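Local coordinates for protein carbamate kinase (PDB 2E9Y) that probably acts as a carbamate kinase, transferring a phosphoryl group between ATP and carbamate, at residues Arg302-Ser306 and Leu307-Thr311; Pro277-Glu280 and Ala281-Phe285; Ala212-Lys216 and Asp217-Ser221. All coordinates share one frame; numbering follows the deposited sequence. Where two conformers were deposited one is given.

Contact 1. Residues Arg302-Ser306 and Leu307-Thr311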
ATOM      1  N   ARG A 302     -19.106  -4.116 -19.998  1.00 31.15           N
ATOM      2  CA  ARG A 302     -19.917  -2.996 -20.464  1.00 32.69           C
ATOM      3  C   ARG A 302     -21.395  -3.363 -20.512  1.00 31.89           C
ATOM      4  O   ARG A 302     -22.248  -2.587 -20.086  1.00 33.72           O
ATOM      5  CB  ARG A 302     -19.439  -2.533 -21.845  1.00 33.29           C
ATOM      6  CG  ARG A 302     -19.902  -1.135 -22.210  1.00 35.32           C
ATOM      7  CD  ARG A 302     -19.143  -0.592 -23.411  1.00 36.40           C
ATOM      8  NE  ARG A 302     -19.251   0.862 -23.500  1.00 39.53           N
ATOM      9  CZ  ARG A 302     -18.596   1.610 -24.381  1.00 40.46           C
ATOM     10  NH1 ARG A 302     -17.782   1.045 -25.262  1.00 41.26           N
ATOM     11  NH2 ARG A 302     -18.745   2.928 -24.374  1.00 41.51           N
ATOM     12  N   GLN A 303     -21.698  -4.551 -21.024  1.00 33.29           N
ATOM     13  CA  GLN A 303     -23.083  -5.005 -21.102  1.00 32.77           C
ATOM     14  C   GLN A 303     -23.574  -5.453 -19.732  1.00 31.92           C
ATOM     15  O   GLN A 303     -24.727  -5.211 -19.370  1.00 31.15           O
ATOM     16  CB  GLN A 303     -23.217  -6.167 -22.091  1.00 34.56           C
ATOM     17  CG  GLN A 303     -22.928  -5.784 -23.536  0.50 35.38           C
ATOM     18  CD  GLN A 303     -23.889  -4.731 -24.060  0.50 36.04           C
ATOM     19  OE1 GLN A 303     -25.094  -4.966 -24.158  0.50 37.00           O
ATOM     20  NE2 GLN A 303     -23.359  -3.561 -24.397  0.50 37.35           N
ATOM     21  N   VAL A 304     -22.695  -6.103 -18.972  1.00 30.23           N
ATOM     22  CA  VAL A 304     -23.055  -6.581 -17.631  1.00 27.73           C
ATOM     23  C   VAL A 304     -23.609  -5.465 -16.745  1.00 27.77           C
ATOM     24  O   VAL A 304     -24.589  -5.637 -16.029  1.00 27.09           O
ATOM     25  CB  VAL A 304     -21.832  -7.226 -16.952  1.00 26.44           C
ATOM     26  CG1 VAL A 304     -22.170  -7.536 -15.493  1.00 23.16           C
ATOM     27  CG2 VAL A 304     -21.451  -8.518 -17.651  1.00 25.70           C
ATOM     28  N   LEU A 305     -22.915  -4.304 -16.780  1.00 27.78           N
ATOM     29  CA  LEU A 305     -23.292  -3.121 -16.010  1.00 30.64           C
ATOM     30  C   LEU A 305     -24.696  -2.619 -16.387  1.00 32.02           C
ATOM     31  O   LEU A 305     -25.441  -2.093 -15.573  1.00 32.82           O
ATOM     32  CB  LEU A 305     -22.253  -2.027 -16.265  1.00 30.50           C
ATOM     33  CG  LEU A 305     -21.104  -2.065 -15.252  1.00 30.47           C
ATOM     34  CD1 LEU A 305     -21.519  -1.532 -13.879  1.00 28.92           C
ATOM     35  CD2 LEU A 305     -20.566  -3.477 -15.019  1.00 30.12           C
ATOM     36  N   SER A 306     -25.020  -2.776 -17.688  1.00 34.08           N
ATOM     37  CA  SER A 306     -26.345  -2.378 -18.178  1.00 35.24           C
ATOM     38  C   SER A 306     -27.424  -3.443 -17.903  1.00 36.42           C
ATOM     39  O   SER A 306     -28.597  -3.290 -18.244  1.00 36.76           O
ATOM     40  CB  SER A 306     -26.230  -2.132 -19.686  1.00 35.53           C
ATOM     41  OG  SER A 306     -25.324  -1.054 -19.933  1.00 37.89           O
ATOM     42  N   LEU A 307     -26.973  -4.562 -17.292  1.00 36.06           N
ATOM     43  CA  LEU A 307     -27.851  -5.687 -17.001  1.00 36.45           C
ATOM     44  C   LEU A 307     -28.279  -6.402 -18.278  1.00 36.92           C
ATOM     45  O   LEU A 307     -29.329  -7.028 -18.343  1.00 37.03           O
ATOM     46  CB  LEU A 307     -29.060  -5.186 -16.209  1.00 35.63           C
ATOM     47  CG  LEU A 307     -28.645  -4.547 -14.878  1.00 35.95           C
ATOM     48  CD1 LEU A 307     -29.848  -4.209 -14.000  1.00 34.57           C
ATOM     49  CD2 LEU A 307     -27.740  -5.447 -14.033  1.00 33.94           C
ATOM     50  N   GLN A 308     -27.462  -6.267 -19.339  1.00 37.69           N
ATOM     51  CA  GLN A 308     -27.801  -6.898 -20.611  1.00 37.96           C
ATOM     52  C   GLN A 308     -26.962  -8.155 -20.874  1.00 37.35           C
ATOM     53  O   GLN A 308     -27.067  -8.810 -21.895  1.00 37.30           O
ATOM     54  CB  GLN A 308     -27.562  -5.884 -21.725  1.00 40.12           C
ATOM     55  CG  GLN A 308     -28.396  -4.614 -21.564  1.00 43.99           C
ATOM     56  CD  GLN A 308     -29.861  -4.974 -21.465  1.00 46.00           C
ATOM     57  OE1 GLN A 308     -30.445  -5.628 -22.315  1.00 47.75           O
ATOM     58  NE2 GLN A 308     -30.472  -4.467 -20.376  1.00 47.97           N
ATOM     59  N   ALA A 309     -26.064  -8.447 -19.916  1.00 34.96           N
ATOM     60  CA  ALA A 309     -25.267  -9.664 -20.004  1.00 33.65           C
ATOM     61  C   ALA A 309     -25.014 -10.223 -18.614  1.00 32.56           C
ATOM     62  O   ALA A 309     -25.210  -9.546 -17.613  1.00 32.36           O
ATOM     63  CB  ALA A 309     -23.932  -9.321 -20.673  1.00 33.86           C
ATOM     64  N   GLY A 310     -24.595 -11.480 -18.531  1.00 31.71           N
ATOM     65  CA  GLY A 310     -24.352 -12.087 -17.235  1.00 30.58           C
ATOM     66  C   GLY A 310     -25.633 -12.494 -16.533  1.00 30.30           C
ATOM     67  O   GLY A 310     -26.714 -12.461 -17.122  1.00 30.79           O
ATOM     68  N   THR A 311     -25.514 -12.874 -15.266  1.00 27.67           N
ATOM     69  CA  THR A 311     -26.670 -13.292 -14.483  1.00 27.68           C
ATOM     70  C   THR A 311     -27.138 -12.194 -13.536  1.00 26.97           C
ATOM     71  O   THR A 311     -26.407 -11.785 -12.638  1.00 23.57           O
ATOM     72  CB  THR A 311     -26.346 -14.542 -13.642  1.00 26.85           C
ATOM     73  OG1 THR A 311     -25.936 -15.604 -14.509  1.00 27.33           O
ATOM     74  CG2 THR A 311     -27.568 -14.986 -12.847  1.00 28.86           C
TER
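Gln303 and Val304 in the last turn of helix 301-305 receive the amides of Leu307 and Gln308, and a Schellman motif ends the helix. Leu307 carries the diagnostic positive phi of 69°. The bond that spans more residues runs from Gln308 N to Gln303 O at 2.9 Å and is fairly straight, with an N-H...O angle of 161°. Leu307 N turns instead to Val304 O, also at 2.9 Å, approaching from well above the carbonyl plane. Gln303 O has a second, weak donor in Ser306 N. Ser306 O is taken by a side chain: Gln308 bends at chi2 (-56°), which folds its amide back so that NE2 lies 3.1 Å from Ser306 O, with that oxygen close to the plane of the amide. Leu307 O accepts from Arg254, outside the turn. Ala309 packs against the helix, its CB 3.5 Å from Gln303 CB and 4.0 Å from Val304 CG2. Val304 and Leu305 also pack on Val233 of strand 231-236, and Val304 on Val294 of strand 293-297; the chain then enters strand 311-314. One acceptor lacks any partner in the model: Ala309 O is buried against carbon, 3.7 Å from Val304 CA.

Contact 2. Residues Pro277-Glu280 and Ala281-Phe285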
ATOM      1  N   PRO A 277     -19.095 -18.462  -3.403  1.00 22.20           N
ATOM      2  CA  PRO A 277     -18.993 -17.182  -2.696  1.00 21.12           C
ATOM      3  C   PRO A 277     -19.590 -16.017  -3.481  1.00 19.75           C
ATOM      4  O   PRO A 277     -20.146 -15.089  -2.897  1.00 19.16           O
ATOM      5  CB  PRO A 277     -17.488 -17.027  -2.486  1.00 23.16           C
ATOM      6  CG  PRO A 277     -17.038 -18.439  -2.328  1.00 24.00           C
ATOM      7  CD  PRO A 277     -17.787 -19.141  -3.435  1.00 23.02           C
ATOM      8  N   LYS A 278     -19.472 -16.069  -4.804  1.00 17.02           N
ATOM      9  CA  LYS A 278     -20.003 -15.012  -5.653  1.00 19.33           C
ATOM     10  C   LYS A 278     -21.531 -15.003  -5.609  1.00 19.32           C
ATOM     11  O   LYS A 278     -22.152 -13.938  -5.548  1.00 17.21           O
ATOM     12  CB  LYS A 278     -19.500 -15.190  -7.089  1.00 19.81           C
ATOM     13  CG  LYS A 278     -17.994 -14.939  -7.227  1.00 22.06           C
ATOM     14  CD  LYS A 278     -17.479 -15.295  -8.612  1.00 24.53           C
ATOM     15  CE  LYS A 278     -16.036 -14.835  -8.786  1.00 27.77           C
ATOM     16  NZ  LYS A 278     -15.168 -15.284  -7.668  1.00 29.16           N
ATOM     17  N   VAL A 279     -22.133 -16.188  -5.630  1.00 18.91           N
ATOM     18  CA  VAL A 279     -23.586 -16.284  -5.567  1.00 18.53           C
ATOM     19  C   VAL A 279     -24.042 -15.824  -4.185  1.00 18.53           C
ATOM     20  O   VAL A 279     -25.018 -15.093  -4.063  1.00 19.03           O
ATOM     21  CB  VAL A 279     -24.069 -17.735  -5.824  1.00 19.15           C
ATOM     22  CG1 VAL A 279     -25.534 -17.897  -5.413  1.00 20.73           C
ATOM     23  CG2 VAL A 279     -23.912 -18.064  -7.299  1.00 21.47           C
ATOM     24  N   GLU A 280     -23.318 -16.237  -3.151  1.00 19.26           N
ATOM     25  CA  GLU A 280     -23.662 -15.853  -1.785  1.00 19.77           C
ATOM     26  C   GLU A 280     -23.609 -14.334  -1.656  1.00 19.51           C
ATOM     27  O   GLU A 280     -24.497 -13.715  -1.069  1.00 18.17           O
ATOM     28  CB  GLU A 280     -22.686 -16.480  -0.786  1.00 19.94           C
ATOM     29  CG  GLU A 280     -23.123 -16.323   0.665  0.50 18.46           C
ATOM     30  CD  GLU A 280     -22.046 -16.726   1.657  0.50 18.94           C
ATOM     31  OE1 GLU A 280     -21.381 -17.758   1.432  0.50 16.86           O
ATOM     32  OE2 GLU A 280     -21.874 -16.014   2.668  0.50 20.60           O
ATOM     33  N   ALA A 281     -22.554 -13.741  -2.209  1.00 17.87           N
ATOM     34  CA  ALA A 281     -22.355 -12.293  -2.172  1.00 17.97           C
ATOM     35  C   ALA A 281     -23.491 -11.560  -2.880  1.00 17.45           C
ATOM     36  O   ALA A 281     -24.035 -10.585  -2.358  1.00 17.41           O
ATOM     37  CB  ALA A 281     -21.019 -11.935  -2.829  1.00 14.35           C
ATOM     38  N   ALA A 282     -23.844 -12.031  -4.072  1.00 17.46           N
ATOM     39  CA  ALA A 282     -24.917 -11.412  -4.843  1.00 19.63           C
ATOM     40  C   ALA A 282     -26.238 -11.470  -4.078  1.00 19.93           C
ATOM     41  O   ALA A 282     -26.957 -10.473  -3.987  1.00 20.29           O
ATOM     42  CB  ALA A 282     -25.061 -12.110  -6.193  1.00 17.98           C
ATOM     43  N   ILE A 283     -26.551 -12.639  -3.529  1.00 19.92           N
ATOM     44  CA  ILE A 283     -27.787 -12.812  -2.768  1.00 20.72           C
ATOM     45  C   ILE A 283     -27.826 -11.873  -1.565  1.00 21.74           C
ATOM     46  O   ILE A 283     -28.841 -11.223  -1.310  1.00 20.01           O
ATOM     47  CB  ILE A 283     -27.938 -14.264  -2.261  1.00 20.78           C
ATOM     48  CG1 ILE A 283     -28.174 -15.206  -3.445  1.00 19.55           C
ATOM     49  CG2 ILE A 283     -29.079 -14.352  -1.262  1.00 21.98           C
ATOM     50  CD1 ILE A 283     -28.150 -16.682  -3.081  1.00 23.08           C
ATOM     51  N   SER A 284     -26.717 -11.796  -0.832  1.00 20.20           N
ATOM     52  CA  SER A 284     -26.649 -10.933   0.342  1.00 19.75           C
ATOM     53  C   SER A 284     -26.942  -9.478  -0.010  1.00 19.84           C
ATOM     54  O   SER A 284     -27.649  -8.782   0.720  1.00 19.43           O
ATOM     55  CB  SER A 284     -25.268 -11.040   0.995  1.00 21.14           C
ATOM     56  OG  SER A 284     -25.166 -10.195   2.128  0.50 20.77           O
ATOM     57  N   PHE A 285     -26.400  -9.021  -1.133  1.00 18.90           N
ATOM     58  CA  PHE A 285     -26.611  -7.646  -1.563  1.00 19.06           C
ATOM     59  C   PHE A 285     -28.095  -7.400  -1.815  1.00 20.75           C
ATOM     60  O   PHE A 285     -28.655  -6.407  -1.355  1.00 19.82           O
ATOM     61  CB  PHE A 285     -25.822  -7.355  -2.840  1.00 17.82           C
ATOM     62  CG  PHE A 285     -25.955  -5.938  -3.320  1.00 18.74           C
ATOM     63  CD1 PHE A 285     -25.360  -4.896  -2.616  1.00 16.65           C
ATOM     64  CD2 PHE A 285     -26.694  -5.641  -4.461  1.00 18.95           C
ATOM     65  CE1 PHE A 285     -25.497  -3.580  -3.036  1.00 19.52           C
ATOM     66  CE2 PHE A 285     -26.839  -4.325  -4.893  1.00 20.66           C
ATOM     67  CZ  PHE A 285     -26.242  -3.292  -4.182  1.00 18.80           C
TER
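Peptide planes are the flat groups that meet between Pro277-Glu280 and Ala281-Phe285, joined through their C=O and N-H ends. Ala281 N reaches Pro277 O at 2.8 Å, tilted 30° from that carbonyl plane. Further along, Ile283 N reaches Val279 O at 2.9 Å, less tilted and almost straight, with an N-H...O angle of 168°. Ala282 N to Lys278 O and Ser284 N to Glu280 O continue the same i to i+4 pattern, as expected within helix 275-289. Side-chain carbons also lie against these oxygens: Ala281 CB is 3.3 Å from Pro277 O, and Ile283 CG1 sits 3.2 Å from Val279 O. The remaining flat groups lead away from the contact. The Phe285 ring lies among Ser221, Ala224 and Thr225 of helix 216-226 and Leu232 of strand 231-236, while the Glu280 carboxylate is salt-bridged to Arg169.

Between side chains, the meeting of one turn with the next is apolar. Ile283 sets CG1 beside its backbone N (chi1 -68°) and extends it back toward the preceding turn, where CD1 touches Val279 CG1 at 3.7 Å; the two side chains meet at a slant. Both also touch Leu261, and so pack on helix 258-266. On another flank Lys278 and Ala281 touch Ile234 of strand 231-236, and Lys278 NZ forms a salt bridge with Asp217.

The chemistry thus has three parts: the four backbone bonds satisfy the amides of Ala281 to Ser284 within the helix, one apolar pair joins two turns and both its members reach helix 258-266, and the charged ends of Lys278 and Glu280 spend their polarity on partners elsewhere in the fold.

Contact 3. Residues Ala212-Lys216 and Asp217-Ser221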
ATOM      1  N   ALA A 212      -5.430 -13.751   8.751  1.00 19.67           N
ATOM      2  CA  ALA A 212      -6.558 -14.433   8.142  1.00 17.80           C
ATOM      3  C   ALA A 212      -6.808 -13.764   6.805  1.00 17.85           C
ATOM      4  O   ALA A 212      -6.222 -12.720   6.507  1.00 18.69           O
ATOM      5  CB  ALA A 212      -7.793 -14.294   9.032  1.00 19.18           C
ATOM      6  N   VAL A 213      -7.657 -14.373   5.991  1.00 17.53           N
ATOM      7  CA  VAL A 213      -8.006 -13.784   4.710  1.00 18.62           C
ATOM      8  C   VAL A 213      -9.520 -13.626   4.693  1.00 20.18           C
ATOM      9  O   VAL A 213     -10.234 -14.321   5.417  1.00 23.88           O
ATOM     10  CB  VAL A 213      -7.556 -14.660   3.522  1.00 19.24           C
ATOM     11  CG1 VAL A 213      -6.039 -14.750   3.499  1.00 19.85           C
ATOM     12  CG2 VAL A 213      -8.173 -16.045   3.619  1.00 21.95           C
ATOM     13  N   VAL A 214     -10.005 -12.687   3.893  1.00 17.26           N
ATOM     14  CA  VAL A 214     -11.440 -12.456   3.785  1.00 15.08           C
ATOM     15  C   VAL A 214     -11.810 -12.589   2.315  1.00 15.36           C
ATOM     16  O   VAL A 214     -11.112 -12.057   1.453  1.00 16.52           O
ATOM     17  CB  VAL A 214     -11.806 -11.047   4.301  1.00 16.27           C
ATOM     18  CG1 VAL A 214     -13.284 -10.762   4.077  1.00 14.87           C
ATOM     19  CG2 VAL A 214     -11.455 -10.943   5.777  1.00 18.89           C
ATOM     20  N   ASP A 215     -12.889 -13.316   2.030  1.00 14.25           N
ATOM     21  CA  ASP A 215     -13.336 -13.507   0.654  1.00 15.23           C
ATOM     22  C   ASP A 215     -13.610 -12.138   0.028  1.00 15.19           C
ATOM     23  O   ASP A 215     -14.393 -11.344   0.560  1.00 15.77           O
ATOM     24  CB  ASP A 215     -14.611 -14.352   0.626  1.00 17.82           C
ATOM     25  CG  ASP A 215     -15.049 -14.689  -0.777  1.00 20.17           C
ATOM     26  OD1 ASP A 215     -15.712 -13.843  -1.413  1.00 18.73           O
ATOM     27  OD2 ASP A 215     -14.724 -15.799  -1.249  1.00 21.16           O
ATOM     28  N   LYS A 216     -12.978 -11.865  -1.109  1.00 14.93           N
ATOM     29  CA  LYS A 216     -13.144 -10.569  -1.757  1.00 15.14           C
ATOM     30  C   LYS A 216     -14.558 -10.298  -2.258  1.00 15.02           C
ATOM     31  O   LYS A 216     -14.981  -9.146  -2.338  1.00 16.55           O
ATOM     32  CB  LYS A 216     -12.150 -10.424  -2.915  1.00 16.35           C
ATOM     33  CG  LYS A 216     -12.337 -11.406  -4.060  0.50 17.26           C
ATOM     34  CD  LYS A 216     -13.245 -10.835  -5.132  0.50 17.18           C
ATOM     35  CE  LYS A 216     -13.190 -11.674  -6.401  0.50 14.77           C
ATOM     36  NZ  LYS A 216     -14.018 -11.078  -7.478  0.50 15.93           N
ATOM     37  N   ASP A 217     -15.290 -11.349  -2.601  1.00 15.00           N
ATOM     38  CA  ASP A 217     -16.651 -11.155  -3.088  1.00 17.39           C
ATOM     39  C   ASP A 217     -17.604 -10.857  -1.936  1.00 17.16           C
ATOM     40  O   ASP A 217     -18.428  -9.941  -2.029  1.00 18.14           O
ATOM     41  CB  ASP A 217     -17.099 -12.379  -3.885  1.00 18.24           C
ATOM     42  CG  ASP A 217     -16.302 -12.542  -5.166  1.00 20.34           C
ATOM     43  OD1 ASP A 217     -16.202 -11.550  -5.917  1.00 18.91           O
ATOM     44  OD2 ASP A 217     -15.772 -13.645  -5.420  1.00 20.32           O
ATOM     45  N   LEU A 218     -17.491 -11.613  -0.849  1.00 16.86           N
ATOM     46  CA  LEU A 218     -18.341 -11.374   0.315  1.00 17.10           C
ATOM     47  C   LEU A 218     -18.068  -9.969   0.843  1.00 17.54           C
ATOM     48  O   LEU A 218     -18.992  -9.235   1.200  1.00 15.74           O
ATOM     49  CB  LEU A 218     -18.052 -12.405   1.412  1.00 17.50           C
ATOM     50  CG  LEU A 218     -18.334 -13.864   1.042  1.00 19.56           C
ATOM     51  CD1 LEU A 218     -18.142 -14.749   2.266  1.00 19.71           C
ATOM     52  CD2 LEU A 218     -19.762 -13.984   0.507  1.00 20.47           C
ATOM     53  N   ALA A 219     -16.791  -9.597   0.889  1.00 15.19           N
ATOM     54  CA  ALA A 219     -16.404  -8.276   1.370  1.00 14.17           C
ATOM     55  C   ALA A 219     -16.921  -7.167   0.454  1.00 14.36           C
ATOM     56  O   ALA A 219     -17.397  -6.140   0.936  1.00 13.35           O
ATOM     57  CB  ALA A 219     -14.876  -8.179   1.492  1.00 14.71           C
ATOM     58  N   SER A 220     -16.822  -7.373  -0.857  1.00 14.04           N
ATOM     59  CA  SER A 220     -17.290  -6.384  -1.831  1.00 14.57           C
ATOM     60  C   SER A 220     -18.795  -6.185  -1.716  1.00 15.47           C
ATOM     61  O   SER A 220     -19.299  -5.071  -1.875  1.00 15.71           O
ATOM     62  CB  SER A 220     -16.943  -6.824  -3.257  1.00 14.99           C
ATOM     63  OG  SER A 220     -15.539  -6.834  -3.459  1.00 16.92           O
ATOM     64  N   SER A 221     -19.510  -7.271  -1.444  1.00 16.25           N
ATOM     65  CA  SER A 221     -20.958  -7.196  -1.290  1.00 16.23           C
ATOM     66  C   SER A 221     -21.275  -6.325  -0.078  1.00 15.98           C
ATOM     67  O   SER A 221     -22.120  -5.429  -0.138  1.00 14.17           O
ATOM     68  CB  SER A 221     -21.543  -8.598  -1.093  1.00 18.05           C
ATOM     69  OG  SER A 221     -22.960  -8.554  -1.023  1.00 18.18           O
TER
HETATM   70  O   HOH W   1     -14.529 -15.305  -3.920  1.00 25.66           O
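Ala219 N donates to Asp215 O at 3.0 Å with an N-H...O angle of 161°, the i to i+4 bond that opens helix 216-226. Asp215 occupies the N-cap: its OD1 accepts from Leu218 N at 2.9 Å, on the anti side and near the carboxylate plane, and more weakly from Asp217 N at 2.8 Å, with an N-H...O angle of only 126°. The other oxygen faces a water that donates to both Asp215 OD2 (2.7 Å) and Asp217 OD2 (2.6 Å), bridging the two carboxylates.

This N-capped helix start borders strand 6-10 of the central sheet of the amino acid kinase fold, with Ala10 touching Lys216, Asp217 and Ser220. Lys216 places CG between its own N and carbonyl carbon (chi1 64°) and bends at chi2, running alongside Asp217 in the same direction. NZ thereby makes a salt bridge to the syn side of Asp217 OD1 at 2.7 Å, tilted somewhat out of the carboxylate plane; it also donates to Leu11 O, just past that strand. Lys216 O is gripped twice by one residue, through Ser220 OG at 2.6 Å and Ser220 N at 3.0 Å, which arrive from opposite faces of the carbonyl plane.

Overall arrangement
Along the chain the order is contact 3, contact 2, contact 1, all in series. Contacts 2 and 3 have centres about 11 Å apart and touch directly: helices 216-226 and 275-289 are tied by Lys278 NZ to Asp217 OD2 (2.8 Å) and, probably, by a hydrogen bond from Ser221 OG to Ala281 O (2.7 Å). Contact 1 stands apart, its centre about 17 Å from that of contact 2 and 22 Å from that of contact 3. Strand 231-236 is the common element, touched by side chains of all three. A helix start, the early turns of a helix and a helix end thus each pack side chains on the same strand of the mixed central sheet.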